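Local coordinates for protein thermostable carboxypeptidase 1 (Pyrococcus furiosus, PDB 1KA2) that removes amino acids one after another from the C-terminus of peptides, with broad specificity, as a cobalt-dependent homodimeric metallocarboxypeptidase of the M32 family, at residues A[158-163]-A[419-424]; A[210-215]-A[261-266]; A[184-189]-A[489-494]; A[431-436]-A[457-462]. All coordinates share one frame; numbering follows the deposited sequence.

Interaction 1 (A[158-163]-A[419-424]); sequences ALLDLY and YFPTYT
Tyr-163 and Tyr-419 carry this contact through an offset edge-to-face (T-shaped) stack, with the edge of Tyr-419 turned toward the face of Tyr-163 and the ring planes at 65°. A CH-pi contact reinforces it: Tyr-419 CB, placed by the backbone, stands over the middle of the Tyr-163 ring, 4.1 Å from its centroid. With CG anti to the backbone N (chi1 -178°), the Tyr-419 ring then swings beside it, bringing Tyr-419 CD1 to Tyr-163 CD2. With an alanine in place of Tyr-163, Tyr-419 would probably lose the surface its CB and ring edge rest on and be freer to turn.

Apolar packing adds Leu-160, whose CD1 presses on Pro-421 CG at 3.2 Å, tighter than ordinary van der Waals contact, while the Thr-422 methyl lies near the Tyr-163 carbonyl. No hydrogen bond joins the segments; within 419-424, Thr-422 OG1 and N both bond to Tyr-419 O, the hydroxyl at 2.8 Å.

The last turn of helix 155-163 thus meets the segment 419-424, which leads into helix 421-440. Leu-160 also packs on helix 169-192, and Tyr-419 and Thr-422 lean on Leu-295 of helix 295-309, the helix that supplies the metal ligand Glu-299.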
# COMPACT_ATOMS: atom_id res chain seq x y z
N ALA A 158 26.60 21.66 8.97
CA ALA A 158 25.51 21.02 9.70
C ALA A 158 24.37 20.57 8.79
O ALA A 158 23.75 19.54 9.03
CB ALA A 158 24.98 21.96 10.78
N LEU A 159 24.08 21.34 7.75
CA LEU A 159 23.00 20.98 6.82
C LEU A 159 23.48 19.85 5.91
O LEU A 159 22.75 18.89 5.63
CB LEU A 159 22.59 22.21 6.00
CG LEU A 159 22.12 23.38 6.86
CD1 LEU A 159 21.77 24.58 5.98
CD2 LEU A 159 20.91 22.96 7.68
N LEU A 160 24.73 19.97 5.47
CA LEU A 160 25.36 19.00 4.60
C LEU A 160 25.40 17.64 5.32
O LEU A 160 25.04 16.61 4.75
CB LEU A 160 26.78 19.48 4.28
CG LEU A 160 27.31 19.54 2.85
CD1 LEU A 160 26.21 19.87 1.85
CD2 LEU A 160 28.44 20.58 2.81
N ASP A 161 25.82 17.67 6.59
CA ASP A 161 25.92 16.46 7.41
C ASP A 161 24.55 15.85 7.66
O ASP A 161 24.44 14.66 8.00
CB ASP A 161 26.55 16.77 8.76
CG ASP A 161 26.62 15.54 9.66
OD1 ASP A 161 27.53 14.70 9.46
OD2 ASP A 161 25.77 15.40 10.56
N LEU A 162 23.52 16.67 7.52
CA LEU A 162 22.15 16.24 7.72
C LEU A 162 21.75 15.30 6.59
O LEU A 162 21.04 14.32 6.82
CB LEU A 162 21.20 17.45 7.70
CG LEU A 162 19.90 17.41 8.51
CD1 LEU A 162 18.91 18.43 7.92
CD2 LEU A 162 19.30 16.02 8.49
N TYR A 163 22.20 15.60 5.38
CA TYR A 163 21.85 14.80 4.21
C TYR A 163 22.90 13.80 3.74
O TYR A 163 22.61 12.94 2.91
CB TYR A 163 21.48 15.72 3.05
CG TYR A 163 20.35 16.65 3.39
CD1 TYR A 163 20.59 17.97 3.75
CD2 TYR A 163 19.03 16.18 3.42
CE1 TYR A 163 19.54 18.81 4.13
CE2 TYR A 163 17.98 17.02 3.80
CZ TYR A 163 18.24 18.33 4.15
OH TYR A 163 17.21 19.15 4.53
N TYR A 419 21.23 19.63 0.48
CA TYR A 419 20.88 18.35 -0.15
C TYR A 419 21.49 18.17 -1.55
O TYR A 419 22.05 17.12 -1.87
CB TYR A 419 19.35 18.25 -0.22
CG TYR A 419 18.81 16.95 -0.79
CD1 TYR A 419 18.10 16.06 0.01
CD2 TYR A 419 18.96 16.66 -2.14
CE1 TYR A 419 17.54 14.91 -0.53
CE2 TYR A 419 18.42 15.52 -2.68
CZ TYR A 419 17.71 14.66 -1.88
OH TYR A 419 17.16 13.55 -2.45
N PHE A 420 21.36 19.19 -2.39
CA PHE A 420 21.89 19.13 -3.76
C PHE A 420 23.27 18.49 -3.99
O PHE A 420 23.43 17.70 -4.90
CB PHE A 420 21.87 20.54 -4.38
CG PHE A 420 20.53 20.95 -4.94
CD1 PHE A 420 19.94 22.14 -4.55
CD2 PHE A 420 19.85 20.12 -5.84
CE1 PHE A 420 18.69 22.52 -5.04
CE2 PHE A 420 18.59 20.49 -6.34
CZ PHE A 420 18.01 21.69 -5.93
N PRO A 421 24.27 18.81 -3.15
CA PRO A 421 25.60 18.21 -3.38
C PRO A 421 25.69 16.69 -3.42
O PRO A 421 26.60 16.14 -4.06
CB PRO A 421 26.47 18.84 -2.29
CG PRO A 421 25.51 19.15 -1.22
CD PRO A 421 24.30 19.69 -1.97
N THR A 422 24.77 15.99 -2.76
CA THR A 422 24.79 14.53 -2.79
C THR A 422 24.61 14.00 -4.21
O THR A 422 25.04 12.88 -4.50
CB THR A 422 23.69 13.92 -1.89
OG1 THR A 422 22.41 14.41 -2.30
CG2 THR A 422 23.93 14.27 -0.44
N TYR A 423 23.99 14.78 -5.10
CA TYR A 423 23.81 14.32 -6.49
C TYR A 423 25.16 14.25 -7.22
O TYR A 423 25.45 13.29 -7.94
CB TYR A 423 22.89 15.25 -7.30
CG TYR A 423 21.41 15.19 -6.95
CD1 TYR A 423 20.83 16.13 -6.10
CD2 TYR A 423 20.58 14.21 -7.51
CE1 TYR A 423 19.46 16.12 -5.83
CE2 TYR A 423 19.21 14.19 -7.24
CZ TYR A 423 18.66 15.15 -6.40
OH TYR A 423 17.32 15.14 -6.13
N THR A 424 25.99 15.29 -7.04
CA THR A 424 27.30 15.34 -7.69
C THR A 424 28.16 14.20 -7.16
O THR A 424 28.87 13.55 -7.93
CB THR A 424 28.00 16.71 -7.43
OG1 THR A 424 27.25 17.74 -8.07
CG2 THR A 424 29.43 16.70 -7.96

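Interaction 2 (A[210-215]-A[261-266]); sequences EWMERV and RRTILS
Met-212 reaches from helix 209-223 to Thr-263 and Ile-264 of helix 261-278, and its course shows how one flexible side chain can fill the space between two helices. CB sets out toward the partner helix and comes within 4.1 Å of Thr-263 CG2; CG stays alongside the same methyl. Bends at chi2 (-46°) and chi3 (-71°) then fold the chain, and beyond the sulfur the terminal methyl does most of the touching. Met-212 CE lies 3.7 Å from Thr-263 CG2 and 3.4 Å from Ile-264 CG1, the latter a tight carbon pair, and it also meets Ile-264 CD1 at 3.6 Å. The methionine and isoleucine chains run across each other at about a right angle.

One turn further along, Val-215 CG1 touches Ile-264 CD1 at 4.0 Å, so the isoleucine tip is shared by two residues of the first helix. Thr-263 divides its branches: the methyl belongs to this apolar seam, whereas OG1 is hydrogen-bonded to Asn-216 of helix 209-223, to Thr-253 and to the carbonyl of Arg-254. Leu-323 of helix 313-326 packs against both Val-215 and Ile-264.

The segment axes approach to 10.2 Å with 28° between their directions, so the two run roughly the same way; the packing between the segments is apolar, and the Thr-263 to Asn-216 bond adds a polar tie just beyond. Helix 261-278 carries the HEXXH motif of the metallopeptidase, and the contact packs its first turn, with the side chain of Ile-264 about 9 Å from that of the metal ligand His-269.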
# COMPACT_ATOMS: atom_id res chain seq x y z
N GLU A 210 2.60 1.12 -24.39
CA GLU A 210 2.91 -0.30 -24.44
C GLU A 210 4.20 -0.66 -25.15
O GLU A 210 4.84 -1.64 -24.79
CB GLU A 210 1.74 -1.08 -25.06
CG GLU A 210 0.49 -1.08 -24.19
CD GLU A 210 -0.53 -2.13 -24.63
OE1 GLU A 210 -0.15 -3.32 -24.69
OE2 GLU A 210 -1.69 -1.77 -24.92
N TRP A 211 4.60 0.12 -26.16
CA TRP A 211 5.83 -0.17 -26.88
C TRP A 211 7.05 -0.11 -25.95
O TRP A 211 7.85 -1.04 -25.92
CB TRP A 211 6.06 0.83 -28.02
CG TRP A 211 5.06 0.78 -29.14
CD1 TRP A 211 4.09 -0.16 -29.34
CD2 TRP A 211 4.95 1.72 -30.22
NE1 TRP A 211 3.38 0.14 -30.48
CE2 TRP A 211 3.89 1.28 -31.04
CE3 TRP A 211 5.65 2.88 -30.58
CZ2 TRP A 211 3.50 1.96 -32.20
CZ3 TRP A 211 5.27 3.56 -31.73
CH2 TRP A 211 4.20 3.10 -32.53
N MET A 212 7.18 0.99 -25.21
CA MET A 212 8.31 1.16 -24.32
C MET A 212 8.24 0.31 -23.07
O MET A 212 9.28 -0.04 -22.50
CB MET A 212 8.48 2.64 -23.93
CG MET A 212 9.04 3.48 -25.06
SD MET A 212 10.44 2.65 -25.84
CE MET A 212 11.67 2.81 -24.56
N GLU A 213 7.03 -0.02 -22.62
CA GLU A 213 6.95 -0.85 -21.43
C GLU A 213 7.44 -2.26 -21.77
O GLU A 213 7.89 -3.00 -20.90
CB GLU A 213 5.52 -0.84 -20.82
CG GLU A 213 4.40 -1.46 -21.60
CD GLU A 213 3.04 -1.19 -20.94
OE1 GLU A 213 2.04 -1.82 -21.32
OE2 GLU A 213 2.98 -0.34 -20.04
N ARG A 214 7.39 -2.61 -23.05
CA ARG A 214 7.88 -3.90 -23.50
C ARG A 214 9.42 -3.84 -23.48
O ARG A 214 10.09 -4.81 -23.12
CB ARG A 214 7.39 -4.23 -24.92
CG ARG A 214 5.94 -4.69 -25.02
CD ARG A 214 5.66 -5.42 -26.34
NE ARG A 214 5.22 -4.55 -27.43
CZ ARG A 214 4.00 -4.05 -27.53
NH1 ARG A 214 3.08 -4.33 -26.62
NH2 ARG A 214 3.68 -3.27 -28.56
N VAL A 215 9.96 -2.68 -23.86
CA VAL A 215 11.41 -2.50 -23.87
C VAL A 215 11.95 -2.44 -22.44
O VAL A 215 12.91 -3.13 -22.10
CB VAL A 215 11.81 -1.22 -24.64
CG1 VAL A 215 13.27 -0.90 -24.41
CG2 VAL A 215 11.57 -1.42 -26.14
N ARG A 261 14.46 7.82 -24.65
CA ARG A 261 15.66 7.69 -23.84
C ARG A 261 15.31 7.89 -22.36
O ARG A 261 15.86 7.25 -21.48
CB ARG A 261 16.69 8.75 -24.26
CG ARG A 261 16.25 10.18 -23.93
CD ARG A 261 17.05 11.25 -24.66
NE ARG A 261 18.49 11.06 -24.51
CZ ARG A 261 19.31 11.97 -24.00
NH1 ARG A 261 18.83 13.14 -23.58
NH2 ARG A 261 20.61 11.71 -23.91
N ARG A 262 14.38 8.81 -22.11
CA ARG A 262 13.97 9.14 -20.76
C ARG A 262 13.49 7.97 -19.90
O ARG A 262 14.02 7.71 -18.83
CB ARG A 262 12.86 10.19 -20.78
CG ARG A 262 13.25 11.54 -21.33
CD ARG A 262 11.99 12.36 -21.55
NE ARG A 262 12.25 13.65 -22.19
CZ ARG A 262 12.77 14.70 -21.57
NH1 ARG A 262 13.07 14.61 -20.28
NH2 ARG A 262 12.98 15.83 -22.23
N THR A 263 12.46 7.28 -20.38
CA THR A 263 11.92 6.17 -19.61
C THR A 263 12.94 5.06 -19.45
O THR A 263 13.00 4.42 -18.41
CB THR A 263 10.62 5.63 -20.26
OG1 THR A 263 10.03 4.67 -19.37
CG2 THR A 263 10.90 4.98 -21.61
N ILE A 264 13.76 4.84 -20.48
CA ILE A 264 14.77 3.78 -20.40
C ILE A 264 15.83 4.05 -19.34
O ILE A 264 16.00 3.25 -18.42
CB ILE A 264 15.49 3.57 -21.76
CG1 ILE A 264 14.55 2.91 -22.78
CG2 ILE A 264 16.76 2.73 -21.56
CD1 ILE A 264 15.21 2.57 -24.11
N LEU A 265 16.56 5.15 -19.48
CA LEU A 265 17.63 5.46 -18.53
C LEU A 265 17.09 5.69 -17.13
O LEU A 265 17.76 5.40 -16.14
CB LEU A 265 18.43 6.67 -19.01
CG LEU A 265 19.30 6.35 -20.23
CD1 LEU A 265 19.86 7.63 -20.81
CD2 LEU A 265 20.40 5.39 -19.84
N SER A 266 15.88 6.21 -17.06
CA SER A 266 15.23 6.46 -15.78
C SER A 266 14.96 5.13 -15.07
O SER A 266 15.16 5.01 -13.86
CB SER A 266 13.92 7.20 -16.00
OG SER A 266 13.15 7.18 -14.83

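Interaction 3 (A[184-189]-A[489-494]); sequences KPLLDK and YFVRWV
Leu-186 of helix 169-192 reaches over to Val-491 and Val-494 of the C-terminal helix 488-498, a small apolar helix-helix contact within the largely helical M32 fold. Its CD1 does nearly all the work. That methyl lies 3.5 Å from Val-494 CG1 and equally close to the carbonyl oxygen Val-491 O, while Val-491 CG1 is more distant at 4.3 Å. The second branch, Leu-186 CD2, rests at 4.1 Å from Val-494 CG1, so the leucine fork straddles one valine methyl, with the two side chains set obliquely to each other. Val-494 offers that methyl because its CG1 is anti to the backbone N (chi1 173°); the other methyl, CG2, sits above the Phe-490 ring, displaced toward its rim.

A second shell surrounds these three residues. Leu-499, at the chain terminus, packs on Leu-186, and Ile-190, one turn further along helix 169-192, packs on Val-494. Phe-490 fills the adjoining space between Leu-183 and the helix 421-440 residues Leu-428 and Ala-431, which ties the C-terminal helix to a third one.

Helix 169-192 is kinked here, the N of Pro-185 making no bond to the preceding turn. Across the same turn, Lys-184 NZ forms a salt bridge with Asp-188, meeting OD1 at 2.9 Å on its syn side and 22° out of the carboxylate plane.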
# COMPACT_ATOMS: atom_id res chain seq x y z
N LYS A 184 35.44 21.67 -16.52
CA LYS A 184 34.94 22.82 -17.28
C LYS A 184 35.58 22.92 -18.67
O LYS A 184 34.88 22.99 -19.68
CB LYS A 184 35.19 24.12 -16.51
CG LYS A 184 34.09 25.17 -16.66
CD LYS A 184 33.80 25.48 -18.12
CE LYS A 184 32.67 26.49 -18.27
NZ LYS A 184 32.26 26.67 -19.69
N PRO A 185 36.92 22.93 -18.74
CA PRO A 185 37.57 23.03 -20.05
C PRO A 185 37.16 21.88 -20.97
O PRO A 185 36.87 22.09 -22.15
CB PRO A 185 39.05 23.03 -19.71
CG PRO A 185 39.11 22.20 -18.46
CD PRO A 185 37.93 22.72 -17.68
N LEU A 186 37.13 20.67 -20.42
CA LEU A 186 36.75 19.49 -21.19
C LEU A 186 35.41 19.75 -21.86
O LEU A 186 35.19 19.37 -23.01
CB LEU A 186 36.66 18.27 -20.28
CG LEU A 186 37.04 16.92 -20.91
CD1 LEU A 186 36.82 15.81 -19.90
CD2 LEU A 186 36.22 16.68 -22.17
N LEU A 187 34.51 20.41 -21.13
CA LEU A 187 33.19 20.73 -21.68
C LEU A 187 33.35 21.65 -22.88
O LEU A 187 32.86 21.36 -23.97
CB LEU A 187 32.32 21.41 -20.62
CG LEU A 187 30.99 21.97 -21.14
CD1 LEU A 187 30.12 20.84 -21.67
CD2 LEU A 187 30.28 22.72 -20.02
N ASP A 188 34.05 22.77 -22.67
CA ASP A 188 34.27 23.74 -23.74
C ASP A 188 34.82 23.06 -24.99
O ASP A 188 34.31 23.28 -26.09
CB ASP A 188 35.26 24.82 -23.28
CG ASP A 188 34.77 25.59 -22.07
OD1 ASP A 188 33.67 26.19 -22.13
OD2 ASP A 188 35.49 25.59 -21.05
N LYS A 189 35.85 22.23 -24.82
CA LYS A 189 36.45 21.53 -25.95
C LYS A 189 35.41 20.65 -26.66
O LYS A 189 35.30 20.67 -27.88
CB LYS A 189 37.62 20.67 -25.48
CG LYS A 189 38.47 20.09 -26.61
CD LYS A 189 39.20 21.19 -27.37
CE LYS A 189 39.11 20.98 -28.89
NZ LYS A 189 39.80 22.08 -29.63
N TYR A 489 38.42 10.95 -11.26
CA TYR A 489 37.91 9.84 -12.06
C TYR A 489 36.81 10.24 -13.02
O TYR A 489 36.79 9.81 -14.18
CB TYR A 489 37.40 8.71 -11.17
CG TYR A 489 38.50 7.94 -10.48
CD1 TYR A 489 38.91 8.27 -9.20
CD2 TYR A 489 39.15 6.89 -11.13
CE1 TYR A 489 39.93 7.58 -8.57
CE2 TYR A 489 40.18 6.19 -10.51
CZ TYR A 489 40.56 6.54 -9.23
OH TYR A 489 41.55 5.84 -8.61
N PHE A 490 35.89 11.07 -12.54
CA PHE A 490 34.79 11.53 -13.38
C PHE A 490 35.35 12.27 -14.60
O PHE A 490 34.82 12.16 -15.70
CB PHE A 490 33.86 12.45 -12.59
CG PHE A 490 32.64 12.89 -13.36
CD1 PHE A 490 31.61 11.98 -13.65
CD2 PHE A 490 32.52 14.20 -13.83
CE1 PHE A 490 30.49 12.38 -14.38
CE2 PHE A 490 31.41 14.60 -14.56
CZ PHE A 490 30.39 13.69 -14.84
N VAL A 491 36.41 13.04 -14.39
CA VAL A 491 37.02 13.80 -15.48
C VAL A 491 37.63 12.87 -16.54
O VAL A 491 37.47 13.11 -17.74
CB VAL A 491 38.12 14.75 -14.95
CG1 VAL A 491 38.74 15.52 -16.11
CG2 VAL A 491 37.51 15.73 -13.94
N ARG A 492 38.33 11.83 -16.11
CA ARG A 492 38.92 10.89 -17.05
C ARG A 492 37.81 10.17 -17.78
O ARG A 492 37.83 10.08 -19.01
CB ARG A 492 39.79 9.86 -16.33
CG ARG A 492 40.59 9.00 -17.30
CD ARG A 492 41.09 7.71 -16.66
NE ARG A 492 41.58 7.93 -15.30
CZ ARG A 492 42.23 7.01 -14.58
NH1 ARG A 492 42.47 5.81 -15.10
NH2 ARG A 492 42.63 7.30 -13.35
N TRP A 493 36.84 9.65 -17.03
CA TRP A 493 35.70 8.95 -17.64
C TRP A 493 35.18 9.80 -18.81
O TRP A 493 35.08 9.33 -19.94
CB TRP A 493 34.58 8.71 -16.61
CG TRP A 493 33.34 8.03 -17.19
CD1 TRP A 493 33.27 6.76 -17.70
CD2 TRP A 493 32.04 8.61 -17.37
NE1 TRP A 493 32.01 6.52 -18.19
CE2 TRP A 493 31.23 7.63 -18.00
CE3 TRP A 493 31.47 9.85 -17.06
CZ2 TRP A 493 29.89 7.86 -18.32
CZ3 TRP A 493 30.14 10.08 -17.38
CH2 TRP A 493 29.36 9.08 -18.01
N VAL A 494 34.85 11.06 -18.52
CA VAL A 494 34.34 11.96 -19.55
C VAL A 494 35.31 12.15 -20.71
O VAL A 494 34.91 12.10 -21.87
CB VAL A 494 34.02 13.35 -18.93
CG1 VAL A 494 33.63 14.34 -20.03
CG2 VAL A 494 32.89 13.21 -17.94

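Interaction 4 (A[431-436]-A[457-462]); sequences AQLYYH and KAWLRE
Two helices close in sequence, 421-440 and 454-465, pack here mainly through one large side chain, Trp-459, which spans the distance between them; the nearest CA atoms, those of Leu-433 and Leu-460, are 9.0 Å apart. The six-membered part of the indole makes the contact. Trp-459 CZ2 lies 3.7 Å from the carbonyl carbon His-436 C, and Trp-459 CH2 comes within 4.0 Å of His-436 CB. The same CH2 approaches Leu-433 O at 4.0 Å, and the methyl Leu-433 CD2 stands off at 4.5 Å, giving only loose apolar contact. With CG anti to the backbone N (chi1 -172°), the tryptophan extends straight across to helix 421-440, against backbone as much as side chains.

Trp-459 NE1 is hydrogen-bonded to Asp-440, further along the same helix 421-440, so the indole grips that helix by a polar bond as well as by packing; His-436 NE2 is hydrogen-bonded to Glu-483. Replacing Trp-459 by an alanine would probably open a gap beside Leu-433 and His-436 and leave Asp-440 without its indole partner.

Leu-460 turns its end toward the same side and packs on Gln-301. That residue and Ser-300, which Leu-433 touches, belong to helix 295-309. From helix 473-481, Ile-481 packs against Leu-433, His-436 and Trp-459 alike, so the tryptophan bridge lies among four helices.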
# COMPACT_ATOMS: atom_id res chain seq x y z
N ALA A 431 31.93 7.10 -11.45
CA ALA A 431 33.11 7.05 -12.31
C ALA A 431 34.22 6.28 -11.59
O ALA A 431 34.77 5.33 -12.14
CB ALA A 431 33.59 8.47 -12.61
N GLN A 432 34.50 6.67 -10.36
CA GLN A 432 35.54 6.03 -9.55
C GLN A 432 35.30 4.52 -9.45
O GLN A 432 36.20 3.72 -9.65
CB GLN A 432 35.56 6.67 -8.16
CG GLN A 432 36.90 6.54 -7.41
CD GLN A 432 36.95 7.38 -6.14
OE1 GLN A 432 36.26 8.40 -6.03
NE2 GLN A 432 37.79 6.97 -5.19
N LEU A 433 34.06 4.15 -9.13
CA LEU A 433 33.71 2.74 -9.01
C LEU A 433 33.94 2.00 -10.31
O LEU A 433 34.32 0.83 -10.30
CB LEU A 433 32.25 2.59 -8.57
CG LEU A 433 31.98 3.02 -7.13
CD1 LEU A 433 30.50 2.83 -6.76
CD2 LEU A 433 32.90 2.22 -6.22
N TYR A 434 33.69 2.67 -11.43
CA TYR A 434 33.87 2.05 -12.74
C TYR A 434 35.30 1.57 -12.96
O TYR A 434 35.51 0.45 -13.43
CB TYR A 434 33.50 3.03 -13.87
CG TYR A 434 34.06 2.61 -15.21
CD1 TYR A 434 33.65 1.42 -15.82
CD2 TYR A 434 35.03 3.39 -15.86
CE1 TYR A 434 34.20 1.00 -17.05
CE2 TYR A 434 35.59 2.98 -17.07
CZ TYR A 434 35.17 1.79 -17.66
OH TYR A 434 35.72 1.41 -18.86
N TYR A 435 36.27 2.41 -12.62
CA TYR A 435 37.68 2.05 -12.79
C TYR A 435 38.14 0.98 -11.83
O TYR A 435 39.01 0.18 -12.16
CB TYR A 435 38.56 3.30 -12.68
CG TYR A 435 38.41 4.21 -13.89
CD1 TYR A 435 37.88 5.49 -13.76
CD2 TYR A 435 38.72 3.74 -15.17
CE1 TYR A 435 37.66 6.29 -14.89
CE2 TYR A 435 38.49 4.54 -16.30
CZ TYR A 435 37.96 5.81 -16.15
OH TYR A 435 37.69 6.56 -17.27
N HIS A 436 37.54 0.94 -10.64
CA HIS A 436 37.91 -0.07 -9.67
C HIS A 436 37.36 -1.44 -10.09
O HIS A 436 37.99 -2.47 -9.85
CB HIS A 436 37.39 0.31 -8.29
CG HIS A 436 38.25 1.34 -7.61
ND1 HIS A 436 39.43 1.01 -6.98
CD2 HIS A 436 38.12 2.68 -7.51
CE1 HIS A 436 40.00 2.12 -6.53
NE2 HIS A 436 39.23 3.14 -6.83
N LYS A 457 27.01 -7.47 -10.70
CA LYS A 457 26.07 -7.30 -9.60
C LYS A 457 26.72 -7.80 -8.32
O LYS A 457 26.58 -7.20 -7.26
CB LYS A 457 24.77 -8.08 -9.88
CG LYS A 457 23.92 -7.49 -11.00
CD LYS A 457 22.97 -8.51 -11.60
CE LYS A 457 21.95 -9.01 -10.60
NZ LYS A 457 21.04 -10.04 -11.20
N ALA A 458 27.45 -8.91 -8.42
CA ALA A 458 28.12 -9.50 -7.27
C ALA A 458 29.29 -8.63 -6.78
O ALA A 458 29.57 -8.55 -5.58
CB ALA A 458 28.61 -10.90 -7.62
N TRP A 459 29.98 -7.97 -7.71
CA TRP A 459 31.11 -7.11 -7.35
C TRP A 459 30.56 -5.96 -6.52
O TRP A 459 31.14 -5.60 -5.49
CB TRP A 459 31.80 -6.56 -8.61
CG TRP A 459 33.07 -5.83 -8.33
CD1 TRP A 459 34.34 -6.33 -8.38
CD2 TRP A 459 33.20 -4.44 -7.99
NE1 TRP A 459 35.25 -5.34 -8.10
CE2 TRP A 459 34.58 -4.17 -7.85
CE3 TRP A 459 32.29 -3.40 -7.79
CZ2 TRP A 459 35.07 -2.91 -7.53
CZ3 TRP A 459 32.78 -2.13 -7.46
CH2 TRP A 459 34.16 -1.90 -7.34
N LEU A 460 29.45 -5.38 -6.97
CA LEU A 460 28.81 -4.28 -6.25
C LEU A 460 28.36 -4.74 -4.86
O LEU A 460 28.49 -4.00 -3.89
CB LEU A 460 27.61 -3.74 -7.04
CG LEU A 460 27.73 -2.52 -7.97
CD1 LEU A 460 29.03 -1.77 -7.76
CD2 LEU A 460 27.61 -2.95 -9.39
N ARG A 461 27.84 -5.96 -4.76
CA ARG A 461 27.37 -6.48 -3.48
C ARG A 461 28.49 -6.53 -2.44
O ARG A 461 28.37 -5.96 -1.36
CB ARG A 461 26.78 -7.88 -3.66
CG ARG A 461 26.25 -8.51 -2.38
CD ARG A 461 25.26 -9.61 -2.72
NE ARG A 461 24.23 -9.73 -1.69
CZ ARG A 461 23.04 -10.30 -1.88
NH1 ARG A 461 22.72 -10.81 -3.07
NH2 ARG A 461 22.16 -10.35 -0.89
N GLU A 462 29.57 -7.23 -2.79
CA GLU A 462 30.71 -7.38 -1.89
C GLU A 462 31.37 -6.06 -1.52
O GLU A 462 31.76 -5.87 -0.37
CB GLU A 462 31.76 -8.29 -2.52
CG GLU A 462 31.71 -9.73 -2.06
CD GLU A 462 31.90 -9.86 -0.56
OE1 GLU A 462 32.92 -9.36 -0.04
OE2 GLU A 462 31.02 -10.47 0.08

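The four contacts illustrate how a mostly helical enzyme is assembled from separate packing contacts at different distances from one metal site. Helix 421-440 takes part in both interaction 1 and interaction 4, whose centres are 23 Å apart. Interaction 1 is close to the active site: the side chain of Tyr-419 is about 7 Å from the bound magnesium ion, against about 14 Å for Leu-433 in interaction 4. Interaction 2 packs the helix bearing His-269 and His-273, whereas interaction 3 is remote from the metal site. Interactions 3 and 4 touch directly, Phe-490 CA meeting Ala-431 CB at 3.4 Å, so helix 488-498 connects helix 169-192 with helix 421-440.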